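Local coordinates for DNA replication protein DnaC (Aquifex aeolicus, PDB 3ECC) that probably loads the replicative helicase at the initiation of DNA replication, and binds ADP, beryllium trifluoride and magnesium in its P-loop nucleotide site, at residues R81-H84 with L85-G89; T92-L95 with K96-L99. All coordinates share one frame; numbering follows the deposited sequence.

Interaction 1: R81-H84 with L85-G89; sequences RLKH and LMDEG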
loop_
_atom_site.group_PDB
_atom_site.type_symbol
_atom_site.label_atom_id
_atom_site.label_comp_id
_atom_site.label_asym_id
_atom_site.label_seq_id
_atom_site.Cartn_x
_atom_site.Cartn_y
_atom_site.Cartn_z
ATOM N N ARG A 81 -1.824 -8.128 14.780
ATOM C CA ARG A 81 -1.009 -9.339 14.795
ATOM C C ARG A 81 0.315 -9.066 15.485
ATOM O O ARG A 81 0.652 -9.709 16.481
ATOM C CB ARG A 81 -0.721 -9.816 13.376
ATOM C CG ARG A 81 -1.775 -10.701 12.770
ATOM C CD ARG A 81 -1.141 -11.576 11.719
ATOM N NE ARG A 81 -2.019 -11.803 10.576
ATOM C CZ ARG A 81 -1.678 -12.519 9.508
ATOM N NH1 ARG A 81 -0.476 -13.078 9.439
ATOM N NH2 ARG A 81 -2.537 -12.676 8.507
ATOM N N LEU A 82 1.056 -8.100 14.948
ATOM C CA LEU A 82 2.371 -7.749 15.456
ATOM C C LEU A 82 2.343 -7.319 16.914
ATOM O O LEU A 82 3.118 -7.834 17.712
ATOM C CB LEU A 82 3.006 -6.656 14.605
ATOM C CG LEU A 82 3.496 -7.086 13.223
ATOM C CD1 LEU A 82 3.778 -5.863 12.361
ATOM C CD2 LEU A 82 4.724 -7.991 13.316
ATOM N N LYS A 83 1.455 -6.387 17.263
ATOM C CA LYS A 83 1.381 -5.903 18.648
ATOM C C LYS A 83 1.264 -7.054 19.641
ATOM O O LYS A 83 1.776 -6.967 20.763
ATOM C CB LYS A 83 0.239 -4.916 18.861
ATOM C CG LYS A 83 0.370 -4.124 20.148
ATOM C CD LYS A 83 -0.957 -4.021 20.877
ATOM C CE LYS A 83 -0.855 -3.104 22.098
ATOM N NZ LYS A 83 -2.193 -2.795 22.705
ATOM N N HIS A 84 0.612 -8.139 19.218
ATOM C CA HIS A 84 0.471 -9.322 20.064
ATOM C C HIS A 84 1.806 -10.048 20.287
ATOM O O HIS A 84 2.219 -10.241 21.426
ATOM C CB HIS A 84 -0.584 -10.286 19.522
ATOM C CG HIS A 84 -0.672 -11.554 20.304
ATOM N ND1 HIS A 84 -0.298 -12.778 19.790
ATOM C CD2 HIS A 84 -1.004 -11.773 21.596
ATOM C CE1 HIS A 84 -0.445 -13.706 20.720
ATOM N NE2 HIS A 84 -0.872 -13.122 21.825
ATOM N N LEU A 85 2.476 -10.427 19.203
ATOM C CA LEU A 85 3.770 -11.099 19.312
ATOM C C LEU A 85 4.906 -10.145 19.701
ATOM O O LEU A 85 5.995 -10.592 20.061
ATOM C CB LEU A 85 4.115 -11.898 18.041
ATOM C CG LEU A 85 3.385 -11.631 16.721
ATOM C CD1 LEU A 85 4.364 -11.620 15.572
ATOM C CD2 LEU A 85 2.291 -12.662 16.473
ATOM N N MET A 86 4.647 -8.837 19.639
ATOM C CA MET A 86 5.571 -7.843 20.201
ATOM C C MET A 86 5.575 -7.959 21.723
ATOM O O MET A 86 6.638 -7.960 22.346
ATOM C CB MET A 86 5.199 -6.407 19.798
ATOM C CG MET A 86 5.193 -6.135 18.305
ATOM S SD MET A 86 6.785 -6.317 17.498
ATOM C CE MET A 86 7.345 -4.621 17.465
ATOM N N ASP A 87 4.386 -8.061 22.318
ATOM C CA ASP A 87 4.281 -8.237 23.765
ATOM C C ASP A 87 3.956 -9.680 24.193
ATOM O O ASP A 87 3.449 -9.915 25.295
ATOM C CB ASP A 87 3.320 -7.214 24.394
ATOM C CG ASP A 87 1.961 -7.202 23.734
ATOM O OD1 ASP A 87 1.433 -8.292 23.426
ATOM O OD2 ASP A 87 1.417 -6.095 23.531
ATOM N N GLU A 88 4.259 -10.639 23.321
ATOM C CA GLU A 88 4.315 -12.039 23.733
ATOM C C GLU A 88 5.768 -12.472 23.821
ATOM O O GLU A 88 6.082 -13.500 24.412
ATOM C CB GLU A 88 3.538 -12.956 22.776
ATOM C CG GLU A 88 3.214 -14.339 23.351
ATOM C CD GLU A 88 2.189 -14.301 24.492
ATOM O OE1 GLU A 88 1.372 -13.353 24.546
ATOM O OE2 GLU A 88 2.202 -15.228 25.333
ATOM N N GLY A 89 6.646 -11.693 23.197
ATOM C CA GLY A 89 8.077 -11.778 23.462
ATOM C C GLY A 89 8.900 -12.701 22.581
ATOM O O GLY A 89 10.114 -12.520 22.465
#
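His-84 and Glu-88 run side by side and point the same way where helix 75-86 gives out. With CG anti to the backbone N (chi1 175°) the imidazole leans forward along the helix, towards Glu-88, and it meets the carboxylate with the two planes 32° apart. NE2 of His-84 comes to 3.5 Å from OE1 of Glu-88, both side chains being exposed, while CB of Glu-88 sits 3.3 Å from the carbonyl O of His-84.

Leu-85 works on a different side of the turn. Its CG rests 3.3 Å from the carbonyl O of Arg-81, whose oxygen also takes a weak hydrogen bond from the Leu-85 amide. One methyl, CD1, loosely meets CD2 of Leu-82 at 4.3 Å, so two leucines three residues apart share an apolar strip. The last turn is closed by the amide of Asp-87, which donates to Lys-83 O at 3.2 Å; Asp-87 itself has already left helical geometry.

This is the outer end of helix 75-86, which follows the edge strand 71-74. Leu-82 is buried between Phe-94 and Leu-95 of helix 93-99 and Ile-125 of helix 116-131. Leu-85 also packs on Phe-94, and Met-86 reaches Leu-121 of helix 116-131.

Interaction 2: T92-L95 with K96-L99; sequences TKFL and KTVL
Thr-92 O accepts the amide of Lys-96 at 3.0 Å and sets the pattern for this short alpha helix, in which each residue is tied to the one four places on. The bond from Thr-97 N to Lys-93 O, the next after Thr-92's, is weak. Phe-94 O receives Val-98 N at 3.1 Å, and Leu-95 O receives Leu-99 N at 2.9 Å. Most of the two segments belongs to helix 93-99, which precedes strand 104-107 of the parallel sheet in this P-loop NTPase fold, away from the nucleotide site.

Among the side chains, Phe-94 and Val-98 make a CH-pi contact. Val-98 CG2 lies over one face of the ring, 4.1 Å from its centroid and 18° off the normal, displaced towards the rim on the side of CZ. Leu-95 and Leu-99 pack one turn apart along another strip of the helix, with Leu-95 CG 3.8 Å from Leu-99 CD1. Leu-99 continues this apolar surface onto Tyr-124, Ile-125 and Tyr-128 of helix 116-131.

On the exposed side, the bent chain of Lys-96 folds back across Thr-92 and brings NZ to 3.5 Å from the methyl CG2 of that threonine; aliphatic CE lies next to the same methyl.

Thr-97 turns its hydroxyl back onto the helix. With chi1 at 44°, OG1 falls between the backbone N and the carbonyl carbon and donates to Phe-94 O at 2.6 Å, from above the carbonyl plane. That oxygen therefore has two donors, Thr-97 OG1 and Val-98 N, both arriving from the same face of its plane.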
loop_
_atom_site.group_PDB
_atom_site.type_symbol
_atom_site.label_atom_id
_atom_site.label_comp_id
_atom_site.label_asym_id
_atom_site.label_seq_id
_atom_site.Cartn_x
_atom_site.Cartn_y
_atom_site.Cartn_z
ATOM N N THR A 92 9.905 -13.166 16.470
ATOM C CA THR A 92 10.528 -12.124 15.650
ATOM C C THR A 92 10.489 -12.548 14.190
ATOM O O THR A 92 10.561 -11.717 13.286
ATOM C CB THR A 92 12.003 -11.852 16.056
ATOM O OG1 THR A 92 12.096 -11.682 17.475
ATOM C CG2 THR A 92 12.520 -10.588 15.378
ATOM N N LYS A 93 10.359 -13.855 13.973
ATOM C CA LYS A 93 10.400 -14.434 12.630
ATOM C C LYS A 93 9.352 -13.840 11.695
ATOM O O LYS A 93 9.622 -13.623 10.514
ATOM C CB LYS A 93 10.273 -15.962 12.691
ATOM C CG LYS A 93 11.536 -16.657 13.204
ATOM C CD LYS A 93 11.420 -18.178 13.190
ATOM C CE LYS A 93 12.736 -18.827 13.623
ATOM N NZ LYS A 93 12.638 -20.310 13.767
ATOM N N PHE A 94 8.169 -13.555 12.230
ATOM C CA PHE A 94 7.119 -12.919 11.451
ATOM C C PHE A 94 7.454 -11.466 11.107
ATOM O O PHE A 94 7.218 -11.019 9.980
ATOM C CB PHE A 94 5.785 -12.997 12.185
ATOM C CG PHE A 94 4.652 -12.345 11.450
ATOM C CD1 PHE A 94 4.119 -12.927 10.306
ATOM C CD2 PHE A 94 4.110 -11.154 11.906
ATOM C CE1 PHE A 94 3.068 -12.323 9.626
ATOM C CE2 PHE A 94 3.057 -10.548 11.237
ATOM C CZ PHE A 94 2.535 -11.133 10.094
ATOM N N LEU A 95 8.011 -10.740 12.074
ATOM C CA LEU A 95 8.348 -9.336 11.879
ATOM C C LEU A 95 9.422 -9.134 10.803
ATOM O O LEU A 95 9.334 -8.194 10.008
ATOM C CB LEU A 95 8.774 -8.695 13.198
ATOM C CG LEU A 95 9.167 -7.217 13.170
ATOM C CD1 LEU A 95 7.999 -6.332 12.762
ATOM C CD2 LEU A 95 9.712 -6.792 14.517
ATOM N N LYS A 96 10.417 -10.021 10.774
ATOM C CA LYS A 96 11.512 -9.936 9.785
ATOM C C LYS A 96 11.039 -10.223 8.369
ATOM O O LYS A 96 11.492 -9.583 7.416
ATOM C CB LYS A 96 12.651 -10.896 10.134
ATOM C CG LYS A 96 13.802 -10.253 10.874
ATOM C CD LYS A 96 14.650 -11.305 11.550
ATOM C CE LYS A 96 15.210 -10.777 12.854
ATOM N NZ LYS A 96 15.339 -11.880 13.839
ATOM N N THR A 97 10.136 -11.193 8.235
ATOM C CA THR A 97 9.583 -11.549 6.936
ATOM C C THR A 97 8.742 -10.413 6.378
ATOM O O THR A 97 8.715 -10.201 5.163
ATOM C CB THR A 97 8.719 -12.813 7.012
ATOM O OG1 THR A 97 7.873 -12.735 8.167
ATOM C CG2 THR A 97 9.598 -14.061 7.099
ATOM N N VAL A 98 8.074 -9.678 7.268
ATOM C CA VAL A 98 7.305 -8.502 6.876
ATOM C C VAL A 98 8.229 -7.343 6.505
ATOM O O VAL A 98 8.141 -6.808 5.401
ATOM C CB VAL A 98 6.312 -8.058 7.982
ATOM C CG1 VAL A 98 5.741 -6.680 7.671
ATOM C CG2 VAL A 98 5.195 -9.074 8.131
ATOM N N LEU A 99 9.133 -6.984 7.415
ATOM C CA LEU A 99 10.064 -5.876 7.183
ATOM C C LEU A 99 10.972 -6.118 5.979
ATOM O O LEU A 99 11.171 -5.228 5.162
ATOM C CB LEU A 99 10.921 -5.608 8.430
ATOM C CG LEU A 99 10.278 -5.004 9.684
ATOM C CD1 LEU A 99 11.272 -5.014 10.837
ATOM C CD2 LEU A 99 9.739 -3.599 9.435
#

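Helix 75-86 and helix 93-99 are consecutive in the chain, and interactions 1 and 2 touch, with centres 11 Å apart. Phe-94 makes most of the contact: its CD2 lies 3.5 Å from Leu-82 CD2 and 3.7 Å from Leu-85 CD1, and its CE1 is 3.6 Å from Arg-81 NH1. Leu-82 CD2 also meets Leu-95 CD1 at 3.7 Å. Both helices also reach helix 116-131. Interaction 1 is a surface contact at the C-terminal end of a helix, where polar side chains stand beside leucines that turn to the neighbouring helix. Interaction 2 is partly buried, with a more regular backbone, a CH-pi contact and a closer leucine pair, while its lysine and threonine pairing stays outside.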